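Local coordinates for putative gdp-fucose protein o-fucosyltransferase 1 (Caenorhabditis elegans, PDB 3ZY5) that is a putative protein O-fucosyltransferase 1, of the GT-B clan of glycosyltransferases, and holds guanosine-5'-diphosphate-beta-L-fucopyranose in this model, at residues Phe139-Gly144 against Arg154-Glu159; Pro212-His217 against Ala325-Gly330; Arg219-Trp224 against Ser287-Met292. All coordinates share one frame; numbering follows the deposited sequence.

Contact 1 (Phe139-Gly144 against Arg154-Glu159). With SO4 (sulfate ion), chain D.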
loop_
_atom_site.group_PDB
_atom_site.type_symbol
_atom_site.label_atom_id
_atom_site.label_comp_id
_atom_site.label_asym_id
_atom_site.label_seq_id
_atom_site.Cartn_x
_atom_site.Cartn_y
_atom_site.Cartn_z
ATOM N N PHE A 139 9.862 -4.475 1.675
ATOM C CA PHE A 139 10.462 -5.494 0.793
ATOM C C PHE A 139 10.334 -5.192 -0.699
ATOM O O PHE A 139 10.594 -6.068 -1.542
ATOM C CB PHE A 139 9.925 -6.901 1.118
ATOM C CG PHE A 139 8.411 -6.998 1.124
ATOM C CD1 PHE A 139 7.708 -7.107 -0.063
ATOM C CD2 PHE A 139 7.698 -6.968 2.341
ATOM C CE1 PHE A 139 6.282 -7.164 -0.073
ATOM C CE2 PHE A 139 6.322 -7.048 2.365
ATOM C CZ PHE A 139 5.587 -7.131 1.144
ATOM N N GLY A 140 9.913 -3.970 -1.034
ATOM C CA GLY A 140 9.759 -3.566 -2.437
ATOM C C GLY A 140 11.013 -3.738 -3.274
ATOM O O GLY A 140 10.918 -3.993 -4.486
ATOM N N ASP A 141 12.176 -3.612 -2.634
ATOM C CA ASP A 141 13.464 -3.646 -3.353
ATOM C C ASP A 141 13.953 -5.086 -3.652
ATOM O O ASP A 141 14.872 -5.308 -4.444
ATOM C CB ASP A 141 14.541 -2.763 -2.685
ATOM C CG ASP A 141 14.941 -3.231 -1.284
ATOM O OD1 ASP A 141 14.698 -4.394 -0.914
ATOM O OD2 ASP A 141 15.520 -2.415 -0.539
ATOM N N ILE A 142 13.289 -6.048 -3.032
ATOM C CA ILE A 142 13.395 -7.448 -3.439
ATOM C C ILE A 142 12.572 -7.704 -4.720
ATOM O O ILE A 142 11.378 -7.473 -4.735
ATOM C CB ILE A 142 12.927 -8.359 -2.296
ATOM C CG1 ILE A 142 13.770 -8.054 -1.062
ATOM C CG2 ILE A 142 12.978 -9.849 -2.735
ATOM C CD1 ILE A 142 13.270 -8.718 0.218
ATOM N N PRO A 143 13.203 -8.227 -5.787
ATOM C CA PRO A 143 12.475 -8.330 -7.059
ATOM C C PRO A 143 11.208 -9.191 -6.984
ATOM O O PRO A 143 11.279 -10.379 -6.680
ATOM C CB PRO A 143 13.531 -8.937 -8.019
ATOM C CG PRO A 143 14.658 -9.387 -7.141
ATOM C CD PRO A 143 14.643 -8.478 -5.971
ATOM N N GLY A 144 10.059 -8.562 -7.236
ATOM C CA GLY A 144 8.741 -9.209 -7.165
ATOM C C GLY A 144 8.172 -9.335 -5.766
ATOM O O GLY A 144 7.216 -10.098 -5.542
ATOM N N ARG A 154 14.704 -15.107 -3.485
ATOM C CA ARG A 154 14.774 -15.865 -2.228
ATOM C C ARG A 154 16.044 -15.526 -1.452
ATOM O O ARG A 154 16.020 -15.297 -0.241
ATOM C CB ARG A 154 14.695 -17.371 -2.493
ATOM C CG ARG A 154 13.406 -17.809 -3.182
ATOM C CD ARG A 154 13.458 -19.274 -3.522
ATOM N NE ARG A 154 13.614 -20.054 -2.305
ATOM C CZ ARG A 154 14.730 -20.669 -1.929
ATOM N NH1 ARG A 154 15.818 -20.634 -2.692
ATOM N NH2 ARG A 154 14.739 -21.335 -0.784
ATOM N N LYS A 155 17.159 -15.471 -2.168
ATOM C CA LYS A 155 18.438 -15.156 -1.543
ATOM C C LYS A 155 18.390 -13.801 -0.857
ATOM O O LYS A 155 18.860 -13.645 0.277
ATOM C CB LYS A 155 19.575 -15.212 -2.569
ATOM C CG LYS A 155 20.918 -15.557 -1.939
ATOM C CD LYS A 155 20.728 -16.532 -0.757
ATOM C CE LYS A 155 20.617 -17.994 -1.208
ATOM N NZ LYS A 155 21.929 -18.443 -1.776
ATOM N N LYS A 156 17.782 -12.845 -1.550
ATOM C CA LYS A 156 17.615 -11.498 -1.058
ATOM C C LYS A 156 16.801 -11.496 0.231
ATOM O O LYS A 156 17.177 -10.834 1.182
ATOM C CB LYS A 156 16.940 -10.639 -2.130
ATOM C CG LYS A 156 17.706 -9.376 -2.525
ATOM C CD LYS A 156 17.512 -8.259 -1.512
ATOM C CE LYS A 156 17.812 -6.913 -2.130
ATOM N NZ LYS A 156 16.778 -5.922 -1.735
ATOM N N TRP A 157 15.699 -12.243 0.280
ATOM C CA TRP A 157 14.945 -12.342 1.529
ATOM C C TRP A 157 15.855 -12.814 2.640
ATOM O O TRP A 157 15.868 -12.223 3.719
ATOM C CB TRP A 157 13.765 -13.303 1.399
ATOM C CG TRP A 157 12.574 -12.663 0.837
ATOM C CD1 TRP A 157 12.131 -12.727 -0.455
ATOM C CD2 TRP A 157 11.634 -11.871 1.555
ATOM N NE1 TRP A 157 10.965 -11.996 -0.592
ATOM C CE2 TRP A 157 10.636 -11.462 0.628
ATOM C CE3 TRP A 157 11.539 -11.451 2.891
ATOM C CZ2 TRP A 157 9.561 -10.642 0.995
ATOM C CZ3 TRP A 157 10.464 -10.639 3.256
ATOM C CH2 TRP A 157 9.495 -10.238 2.298
ATOM N N LEU A 158 16.613 -13.878 2.357
ATOM C CA LEU A 158 17.520 -14.469 3.337
ATOM C C LEU A 158 18.676 -13.521 3.717
ATOM O O LEU A 158 19.000 -13.388 4.895
ATOM C CB LEU A 158 18.022 -15.846 2.865
ATOM C CG LEU A 158 17.057 -16.977 2.412
ATOM C CD1 LEU A 158 17.761 -18.349 2.522
ATOM C CD2 LEU A 158 15.714 -17.030 3.169
ATOM N N GLU A 159 19.261 -12.844 2.720
ATOM C CA GLU A 159 20.311 -11.822 2.922
ATOM C C GLU A 159 19.817 -10.591 3.718
ATOM O O GLU A 159 20.460 -10.121 4.656
ATOM C CB GLU A 159 20.850 -11.348 1.552
ATOM C CG GLU A 159 21.828 -12.327 0.859
ATOM C CD GLU A 159 22.169 -11.957 -0.607
ATOM O OE1 GLU A 159 21.449 -11.132 -1.244
ATOM O OE2 GLU A 159 23.162 -12.510 -1.132
HETATM S S SO4 D . 16.631 -17.376 -5.840
HETATM O O1 SO4 D . 17.488 -16.569 -4.970
HETATM O O2 SO4 D . 16.981 -18.787 -5.712
HETATM O O3 SO4 D . 15.225 -17.177 -5.469
HETATM O O4 SO4 D . 16.745 -16.978 -7.240
#
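Ile142 meets Trp157 with both branches of its side chain: CG1 stands beside its own backbone N (chi1 -57°) and the chain runs on extended to CD1, which lies over the indole, 3.8 Å from the centroid of the five-membered ring and 12° off its normal, a CH-pi contact. CG2 lies above the same face, 3.6 Å from Trp157 NE1. Phe139 CG sits between its own N and carbonyl carbon (chi1 53°), and CB approaches Trp157 CH2 to 3.6 Å; the two rings meet obliquely, their planes 37° apart. Trp157 NE1 donates to Gly145 O, which helps hold the indole's rotation. Partly exposed, Lys156 crosses Ile142 obliquely at CG1 and ends in a salt bridge, NZ to Asp141 OD1 at 2.7 Å, with a weak bond to Asp141 O, which also accepts from Gln150 NE2 of the second subunit. Lys160 is a second cation on this carboxylate. A sulfate, probably from the crystallisation liquor, takes the N-H groups of Gly152, Arg154 and Lys155. The contact folds the loop after strand 135-138, which makes a type I turn from Phe139 to Ile142, back onto helix 153-160; Phe33 of helix 20-37 meets Trp157 edge-to-face, and Pro143 packs on Pro143 of the second subunit.

Contact 2 (Pro212-His217 against Ala325-Gly330). With GFB (guanosine-5'-diphosphate-beta-L-fucopyranose), chain F.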
loop_
_atom_site.group_PDB
_atom_site.type_symbol
_atom_site.label_atom_id
_atom_site.label_comp_id
_atom_site.label_asym_id
_atom_site.label_seq_id
_atom_site.Cartn_x
_atom_site.Cartn_y
_atom_site.Cartn_z
ATOM N N PRO A 212 -28.290 -38.989 -5.323
ATOM C CA PRO A 212 -27.202 -38.013 -5.511
ATOM C C PRO A 212 -27.714 -36.578 -5.525
ATOM O O PRO A 212 -28.843 -36.326 -5.935
ATOM C CB PRO A 212 -26.636 -38.377 -6.883
ATOM C CG PRO A 212 -27.761 -39.033 -7.598
ATOM C CD PRO A 212 -28.553 -39.758 -6.557
ATOM N N PHE A 213 -26.902 -35.643 -5.047
ATOM C CA PHE A 213 -27.348 -34.252 -5.012
ATOM C C PHE A 213 -26.462 -33.297 -5.807
ATOM O O PHE A 213 -25.266 -33.537 -5.971
ATOM C CB PHE A 213 -27.646 -33.771 -3.581
ATOM C CG PHE A 213 -26.419 -33.419 -2.743
ATOM C CD1 PHE A 213 -25.776 -34.390 -1.973
ATOM C CD2 PHE A 213 -25.956 -32.095 -2.678
ATOM C CE1 PHE A 213 -24.662 -34.058 -1.165
ATOM C CE2 PHE A 213 -24.856 -31.751 -1.876
ATOM C CZ PHE A 213 -24.213 -32.733 -1.119
ATOM N N VAL A 214 -27.090 -32.248 -6.331
ATOM C CA VAL A 214 -26.393 -31.164 -7.007
ATOM C C VAL A 214 -26.287 -30.001 -6.006
ATOM O O VAL A 214 -27.280 -29.575 -5.423
ATOM C CB VAL A 214 -27.146 -30.702 -8.303
ATOM C CG1 VAL A 214 -26.392 -29.576 -9.016
ATOM C CG2 VAL A 214 -27.388 -31.883 -9.263
ATOM N N ALA A 215 -25.069 -29.517 -5.804
ATOM C CA ALA A 215 -24.824 -28.307 -5.025
ATOM C C ALA A 215 -24.505 -27.167 -5.980
ATOM O O ALA A 215 -23.722 -27.330 -6.922
ATOM C CB ALA A 215 -23.662 -28.517 -4.061
ATOM N N VAL A 216 -25.123 -26.019 -5.733
ATOM C CA VAL A 216 -24.907 -24.829 -6.553
ATOM C C VAL A 216 -24.524 -23.633 -5.687
ATOM O O VAL A 216 -25.081 -23.436 -4.609
ATOM C CB VAL A 216 -26.144 -24.469 -7.460
ATOM C CG1 VAL A 216 -26.549 -25.656 -8.346
ATOM C CG2 VAL A 216 -27.330 -23.979 -6.642
ATOM N N HIS A 217 -23.566 -22.840 -6.158
ATOM C CA HIS A 217 -23.244 -21.582 -5.484
ATOM C C HIS A 217 -23.837 -20.383 -6.228
ATOM O O HIS A 217 -23.547 -20.175 -7.407
ATOM C CB HIS A 217 -21.727 -21.439 -5.306
ATOM C CG HIS A 217 -21.306 -20.127 -4.712
ATOM N ND1 HIS A 217 -20.287 -19.367 -5.244
ATOM C CD2 HIS A 217 -21.774 -19.436 -3.643
ATOM C CE1 HIS A 217 -20.142 -18.266 -4.525
ATOM N NE2 HIS A 217 -21.028 -18.286 -3.546
ATOM N N ALA A 325 -20.739 -32.696 -2.518
ATOM C CA ALA A 325 -21.802 -32.895 -3.522
ATOM C C ALA A 325 -21.458 -33.907 -4.617
ATOM O O ALA A 325 -20.288 -34.068 -4.980
ATOM C CB ALA A 325 -22.165 -31.566 -4.153
ATOM N N ASP A 326 -22.473 -34.574 -5.167
ATOM C CA ASP A 326 -22.231 -35.451 -6.328
ATOM C C ASP A 326 -21.872 -34.651 -7.570
ATOM O O ASP A 326 -21.051 -35.084 -8.394
ATOM C CB ASP A 326 -23.416 -36.397 -6.572
ATOM C CG ASP A 326 -23.681 -37.276 -5.374
ATOM O OD1 ASP A 326 -24.444 -36.856 -4.483
ATOM O OD2 ASP A 326 -23.073 -38.358 -5.296
ATOM N N LEU A 327 -22.487 -33.480 -7.682
ATOM C CA LEU A 327 -22.166 -32.529 -8.729
ATOM C C LEU A 327 -22.213 -31.117 -8.164
ATOM O O LEU A 327 -23.153 -30.751 -7.460
ATOM C CB LEU A 327 -23.140 -32.662 -9.907
ATOM C CG LEU A 327 -23.070 -31.688 -11.094
ATOM C CD1 LEU A 327 -21.662 -31.549 -11.684
ATOM C CD2 LEU A 327 -24.048 -32.129 -12.168
ATOM N N PHE A 328 -21.190 -30.331 -8.489
ATOM C CA PHE A 328 -21.144 -28.929 -8.101
ATOM C C PHE A 328 -21.204 -27.998 -9.312
ATOM O O PHE A 328 -20.470 -28.175 -10.287
ATOM C CB PHE A 328 -19.889 -28.671 -7.251
ATOM C CG PHE A 328 -19.568 -27.214 -7.055
ATOM C CD1 PHE A 328 -20.378 -26.421 -6.264
ATOM C CD2 PHE A 328 -18.438 -26.646 -7.639
ATOM C CE1 PHE A 328 -20.080 -25.071 -6.063
ATOM C CE2 PHE A 328 -18.137 -25.303 -7.437
ATOM C CZ PHE A 328 -18.963 -24.516 -6.669
ATOM N N VAL A 329 -22.097 -27.018 -9.255
ATOM C CA VAL A 329 -22.141 -25.931 -10.239
ATOM C C VAL A 329 -21.857 -24.617 -9.515
ATOM O O VAL A 329 -22.623 -24.201 -8.643
ATOM C CB VAL A 329 -23.523 -25.790 -10.928
ATOM C CG1 VAL A 329 -23.436 -24.780 -12.063
ATOM C CG2 VAL A 329 -24.028 -27.126 -11.419
ATOM N N GLY A 330 -20.768 -23.958 -9.891
ATOM C CA GLY A 330 -20.347 -22.746 -9.205
ATOM C C GLY A 330 -20.389 -21.508 -10.076
ATOM O O GLY A 330 -20.820 -21.550 -11.227
HETATM O O1P GFB F . -15.517 -15.144 0.080
HETATM P P GFB F . -15.299 -13.977 -0.856
HETATM O O3P GFB F . -13.976 -13.266 -0.731
HETATM O O2P GFB F . -15.510 -14.559 -2.365
HETATM O "O5'" GFB F . -16.510 -12.954 -0.711
HETATM P P1 GFB F . -15.814 -13.828 -3.775
HETATM C "C5'" GFB F . -17.828 -13.501 -0.726
HETATM C "C4'" GFB F . -18.307 -13.469 0.724
HETATM O "O4'" GFB F . -19.727 -13.272 0.744
HETATM C "C3'" GFB F . -18.044 -14.770 1.468
HETATM C "C1'" GFB F . -20.360 -14.257 1.563
HETATM O "O3'" GFB F . -16.774 -14.790 2.151
HETATM C "C2'" GFB F . -19.241 -14.856 2.400
HETATM O "O2'" GFB F . -19.048 -14.071 3.582
HETATM N N9 GFB F . -20.870 -15.388 0.746
HETATM C C8 GFB F . -20.713 -15.639 -0.569
HETATM C C4 GFB F . -21.539 -16.403 1.288
HETATM N N7 GFB F . -21.305 -16.823 -0.860
HETATM C C5 GFB F . -21.838 -17.306 0.282
HETATM C C6 GFB F . -22.555 -18.444 0.622
HETATM O O6 GFB F . -22.836 -19.273 -0.273
HETATM N N1 GFB F . -22.915 -18.636 1.915
HETATM C C2 GFB F . -22.599 -17.731 2.866
HETATM N N2 GFB F . -22.951 -17.869 4.161
HETATM N N3 GFB F . -21.918 -16.626 2.563
HETATM C C1 GFB F . -14.992 -11.313 -4.031
HETATM C C2A GFB F . -13.998 -10.871 -2.941
HETATM O O1 GFB F . -15.856 -12.264 -3.434
HETATM O O5 GFB F . -15.869 -10.256 -4.411
HETATM C C3 GFB F . -13.226 -9.608 -3.311
HETATM O O2 GFB F . -13.060 -11.919 -2.710
HETATM C C4A GFB F . -14.197 -8.533 -3.804
HETATM O O3 GFB F . -12.464 -9.145 -2.164
HETATM C C5A GFB F . -15.213 -9.047 -4.834
HETATM O O4 GFB F . -14.920 -8.024 -2.676
HETATM C C6A GFB F . -16.292 -8.000 -5.077
HETATM O O1X GFB F . -14.678 -14.202 -4.703
HETATM O O2X GFB F . -17.199 -14.203 -4.225
#
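Ala215 is bonded through both its backbone polar atoms to strand 327-330: its N donates to Leu327 O at 2.8 Å, and its O accepts from Val329 N at 2.9 Å. The parallel ladder continues at one end with His217 N to Val329 O and at the other with Leu327 N to Phe213 O, at 3.3 Å; the strand axes lie 4.7 Å apart at 17°. Phe213 O also receives a weak bond from Asp326 N. Before the ladder starts, Asp326 OD1 takes Phe213 N at 2.8 Å, on its anti side and 34° out of the carboxylate plane, so a side chain replaces a main-chain acceptor there. Val214 and Val216 turn their backbone bonds to strand 282-287 instead. Ala325 CA sits over the Phe213 ring, and the methyl groups Ala215 CB and Ala325 CB are tightly packed at 3.4 Å. With CG anti to its backbone N (chi1 176°), His217 extends beyond the strand pair, where NE2 donates to N7 of the guanosine-5'-diphosphate-beta-L-fucopyranose at 3.1 Å. With ND1 paired to Ser337 OG as well, the imidazole's rotation would be held; any purine offers N7, so the bond places the base rather than identifying it.

Contact 3 (Arg219-Trp224 against Ser287-Met292). With GFB (guanosine-5'-diphosphate-beta-L-fucopyranose), chain F.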
loop_
_atom_site.group_PDB
_atom_site.type_symbol
_atom_site.label_atom_id
_atom_site.label_comp_id
_atom_site.label_asym_id
_atom_site.label_seq_id
_atom_site.Cartn_x
_atom_site.Cartn_y
_atom_site.Cartn_z
ATOM N N ARG A 219 -24.059 -16.408 -6.280
ATOM C CA ARG A 219 -23.492 -15.151 -5.822
ATOM C C ARG A 219 -24.242 -14.011 -6.523
ATOM O O ARG A 219 -24.147 -13.866 -7.745
ATOM C CB ARG A 219 -21.984 -15.146 -6.123
ATOM C CG ARG A 219 -21.191 -13.994 -5.519
ATOM C CD ARG A 219 -20.663 -14.263 -4.109
ATOM N NE ARG A 219 -19.568 -13.332 -3.812
ATOM C CZ ARG A 219 -19.731 -12.065 -3.448
ATOM N NH1 ARG A 219 -20.951 -11.560 -3.302
ATOM N NH2 ARG A 219 -18.674 -11.302 -3.218
ATOM N N ASN A 220 -24.998 -13.217 -5.760
ATOM C CA ASN A 220 -25.953 -12.262 -6.354
ATOM C C ASN A 220 -26.293 -10.987 -5.554
ATOM O O ASN A 220 -27.324 -10.351 -5.806
ATOM C CB ASN A 220 -27.253 -12.986 -6.778
ATOM C CG ASN A 220 -27.872 -13.822 -5.651
ATOM O OD1 ASN A 220 -28.060 -13.355 -4.519
ATOM N ND2 ASN A 220 -28.214 -15.063 -5.975
ATOM N N ASP A 221 -25.431 -10.613 -4.608
ATOM C CA ASP A 221 -25.559 -9.344 -3.873
ATOM C C ASP A 221 -25.370 -8.139 -4.811
ATOM O O ASP A 221 -24.663 -8.234 -5.828
ATOM C CB ASP A 221 -24.512 -9.283 -2.748
ATOM C CG ASP A 221 -25.023 -8.578 -1.491
ATOM O OD1 ASP A 221 -25.888 -7.679 -1.599
ATOM O OD2 ASP A 221 -24.552 -8.928 -0.382
ATOM N N ALA A 222 -25.978 -7.007 -4.454
ATOM C CA ALA A 222 -25.889 -5.770 -5.245
ATOM C C ALA A 222 -24.467 -5.393 -5.666
ATOM O O ALA A 222 -24.260 -4.889 -6.772
ATOM C CB ALA A 222 -26.544 -4.612 -4.494
ATOM N N ASP A 223 -23.496 -5.650 -4.787
ATOM C CA ASP A 223 -22.094 -5.305 -5.022
ATOM C C ASP A 223 -21.433 -6.195 -6.068
ATOM O O ASP A 223 -20.536 -5.751 -6.796
ATOM C CB ASP A 223 -21.297 -5.397 -3.716
ATOM C CG ASP A 223 -21.538 -4.218 -2.789
ATOM O OD1 ASP A 223 -22.164 -3.214 -3.198
ATOM O OD2 ASP A 223 -21.088 -4.299 -1.632
ATOM N N TRP A 224 -21.868 -7.454 -6.116
ATOM C CA TRP A 224 -21.369 -8.428 -7.079
ATOM C C TRP A 224 -21.826 -8.129 -8.512
ATOM O O TRP A 224 -21.029 -8.195 -9.449
ATOM C CB TRP A 224 -21.794 -9.837 -6.664
ATOM C CG TRP A 224 -21.300 -10.914 -7.560
ATOM C CD1 TRP A 224 -22.011 -11.558 -8.536
ATOM C CD2 TRP A 224 -19.990 -11.503 -7.561
ATOM N NE1 TRP A 224 -21.224 -12.506 -9.151
ATOM C CE2 TRP A 224 -19.980 -12.497 -8.568
ATOM C CE3 TRP A 224 -18.824 -11.285 -6.815
ATOM C CZ2 TRP A 224 -18.844 -13.265 -8.855
ATOM C CZ3 TRP A 224 -17.700 -12.059 -7.084
ATOM C CH2 TRP A 224 -17.719 -13.036 -8.101
ATOM N N SER A 287 -25.686 -19.461 -1.003
ATOM C CA SER A 287 -25.761 -18.134 -1.589
ATOM C C SER A 287 -25.360 -17.069 -0.568
ATOM O O SER A 287 -25.489 -17.261 0.650
ATOM C CB SER A 287 -27.183 -17.859 -2.096
ATOM O OG SER A 287 -27.321 -16.507 -2.497
ATOM N N ASP A 288 -24.875 -15.949 -1.084
ATOM C CA ASP A 288 -24.565 -14.782 -0.274
ATOM C C ASP A 288 -25.820 -13.994 0.122
ATOM O O ASP A 288 -25.754 -13.111 0.989
ATOM C CB ASP A 288 -23.610 -13.869 -1.051
ATOM C CG ASP A 288 -24.205 -13.367 -2.368
ATOM O OD1 ASP A 288 -25.167 -13.971 -2.899
ATOM O OD2 ASP A 288 -23.692 -12.354 -2.882
ATOM N N LYS A 289 -26.950 -14.312 -0.523
ATOM C CA LYS A 289 -28.180 -13.534 -0.378
ATOM C C LYS A 289 -29.427 -14.332 -0.813
ATOM O O LYS A 289 -30.062 -15.000 0.002
ATOM C CB LYS A 289 -28.049 -12.209 -1.156
ATOM C CG LYS A 289 -29.223 -11.222 -1.014
ATOM C CD LYS A 289 -29.142 -10.382 0.267
ATOM C CE LYS A 289 -27.902 -9.479 0.278
ATOM N NZ LYS A 289 -27.808 -8.605 1.488
ATOM N N ASP A 290 -29.787 -14.261 -2.090
ATOM C CA ASP A 290 -30.973 -14.977 -2.565
ATOM C C ASP A 290 -30.633 -16.417 -2.911
ATOM O O ASP A 290 -29.847 -16.674 -3.822
ATOM C CB ASP A 290 -31.592 -14.268 -3.764
ATOM C CG ASP A 290 -32.984 -14.802 -4.118
ATOM O OD1 ASP A 290 -33.542 -15.644 -3.372
ATOM O OD2 ASP A 290 -33.519 -14.363 -5.150
ATOM N N HIS A 291 -31.225 -17.343 -2.159
ATOM C CA HIS A 291 -31.071 -18.782 -2.381
ATOM C C HIS A 291 -31.984 -19.307 -3.509
ATOM O O HIS A 291 -31.741 -20.386 -4.067
ATOM C CB HIS A 291 -31.348 -19.544 -1.080
ATOM C CG HIS A 291 -30.285 -19.373 -0.038
ATOM N ND1 HIS A 291 -30.241 -18.292 0.817
ATOM C CD2 HIS A 291 -29.227 -20.154 0.291
ATOM C CE1 HIS A 291 -29.196 -18.409 1.617
ATOM N NE2 HIS A 291 -28.565 -19.530 1.320
ATOM N N MET A 292 -33.033 -18.543 -3.832
ATOM C CA MET A 292 -33.959 -18.874 -4.930
ATOM C C MET A 292 -34.693 -20.187 -4.674
ATOM O O MET A 292 -35.085 -20.870 -5.615
ATOM C CB MET A 292 -33.218 -18.953 -6.270
ATOM C CG MET A 292 -32.679 -17.633 -6.773
ATOM S SD MET A 292 -32.004 -17.778 -8.429
ATOM C CE MET A 292 -33.515 -18.098 -9.361
HETATM O O1P GFB F . -15.517 -15.144 0.080
HETATM P P GFB F . -15.299 -13.977 -0.856
HETATM O O3P GFB F . -13.976 -13.266 -0.731
HETATM O O2P GFB F . -15.510 -14.559 -2.365
HETATM O "O5'" GFB F . -16.510 -12.954 -0.711
HETATM P P1 GFB F . -15.814 -13.828 -3.775
HETATM C "C5'" GFB F . -17.828 -13.501 -0.726
HETATM C "C4'" GFB F . -18.307 -13.469 0.724
HETATM O "O4'" GFB F . -19.727 -13.272 0.744
HETATM C "C3'" GFB F . -18.044 -14.770 1.468
HETATM C "C1'" GFB F . -20.360 -14.257 1.563
HETATM O "O3'" GFB F . -16.774 -14.790 2.151
HETATM C "C2'" GFB F . -19.241 -14.856 2.400
HETATM O "O2'" GFB F . -19.048 -14.071 3.582
HETATM N N9 GFB F . -20.870 -15.388 0.746
HETATM C C8 GFB F . -20.713 -15.639 -0.569
HETATM C C4 GFB F . -21.539 -16.403 1.288
HETATM N N7 GFB F . -21.305 -16.823 -0.860
HETATM C C5 GFB F . -21.838 -17.306 0.282
HETATM C C6 GFB F . -22.555 -18.444 0.622
HETATM O O6 GFB F . -22.836 -19.273 -0.273
HETATM N N1 GFB F . -22.915 -18.636 1.915
HETATM C C2 GFB F . -22.599 -17.731 2.866
HETATM N N2 GFB F . -22.951 -17.869 4.161
HETATM N N3 GFB F . -21.918 -16.626 2.563
HETATM C C1 GFB F . -14.992 -11.313 -4.031
HETATM C C2A GFB F . -13.998 -10.871 -2.941
HETATM O O1 GFB F . -15.856 -12.264 -3.434
HETATM O O5 GFB F . -15.869 -10.256 -4.411
HETATM C C3 GFB F . -13.226 -9.608 -3.311
HETATM O O2 GFB F . -13.060 -11.919 -2.710
HETATM C C4A GFB F . -14.197 -8.533 -3.804
HETATM O O3 GFB F . -12.464 -9.145 -2.164
HETATM C C5A GFB F . -15.213 -9.047 -4.834
HETATM O O4 GFB F . -14.920 -8.024 -2.676
HETATM C C6A GFB F . -16.292 -8.000 -5.077
HETATM O O1X GFB F . -14.678 -14.202 -4.703
HETATM O O2X GFB F . -17.199 -14.203 -4.225
#
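Asp288 turns its carboxylate onto the backbone of Asn220 and Asp221, with CG lodged between its own N and carbonyl carbon (chi1 61°). OD1 accepts from Asn220 N at 3.0 Å on its syn side. OD2 takes two donors from opposite faces of the carboxylate plane: Asp221 N at 3.0 Å, and Arg219 NH1 at 2.9 Å, a salt bridge with the guanidinium plane 71° from the carboxylate. Arg219 leaves the backbone with CG anti to N and bends at chi2 (88°), swinging the guanidinium alongside the diphosphate, where NE donates to O2X at 2.6 Å and NH2 to O1 at 3.0 Å, both nearly straight. Asp288 thus steadies the arginine that grips the ligand, and its CB packs against C8 of the guanine. The Asn220 amide pairs with the backbone of Asp290: OD1 accepts Asp290 N on an in-plane lone pair, and ND2 donates to Asp290 O at 3.1 Å. Lys289 makes a long salt bridge to Asp221. Arg219 CG lies over the ring centre of Trp224, in the first turn of helix 222-228. The contact joins the short loop between strand 213-218 and that helix to the loop from strand 282-287 to helix 293-300.

Contacts 2 and 3 belong to the same ligand site. Their centres are about 17 Å apart, their segments adjoin in the sequence, and contact 3 is nested in the loop that contact 2 closes. Strand 213-218 links them: it is the central strand of the five-stranded parallel sheet, with 327-330 on one flank and 282-287 on the other; contact 2 runs along it and ends at the ligand, while contact 3 lies just beyond its C-terminal end. Contact 2 meets the guanine, contact 3 the diphosphate as well; Gly21, Asn22, Ser334 and Thr335 supply further bonds to the ligand. Contact 1 stands apart, across the chain's centre, its nearest atoms about 29 Å from contact 2 and about 25 Å from contact 3.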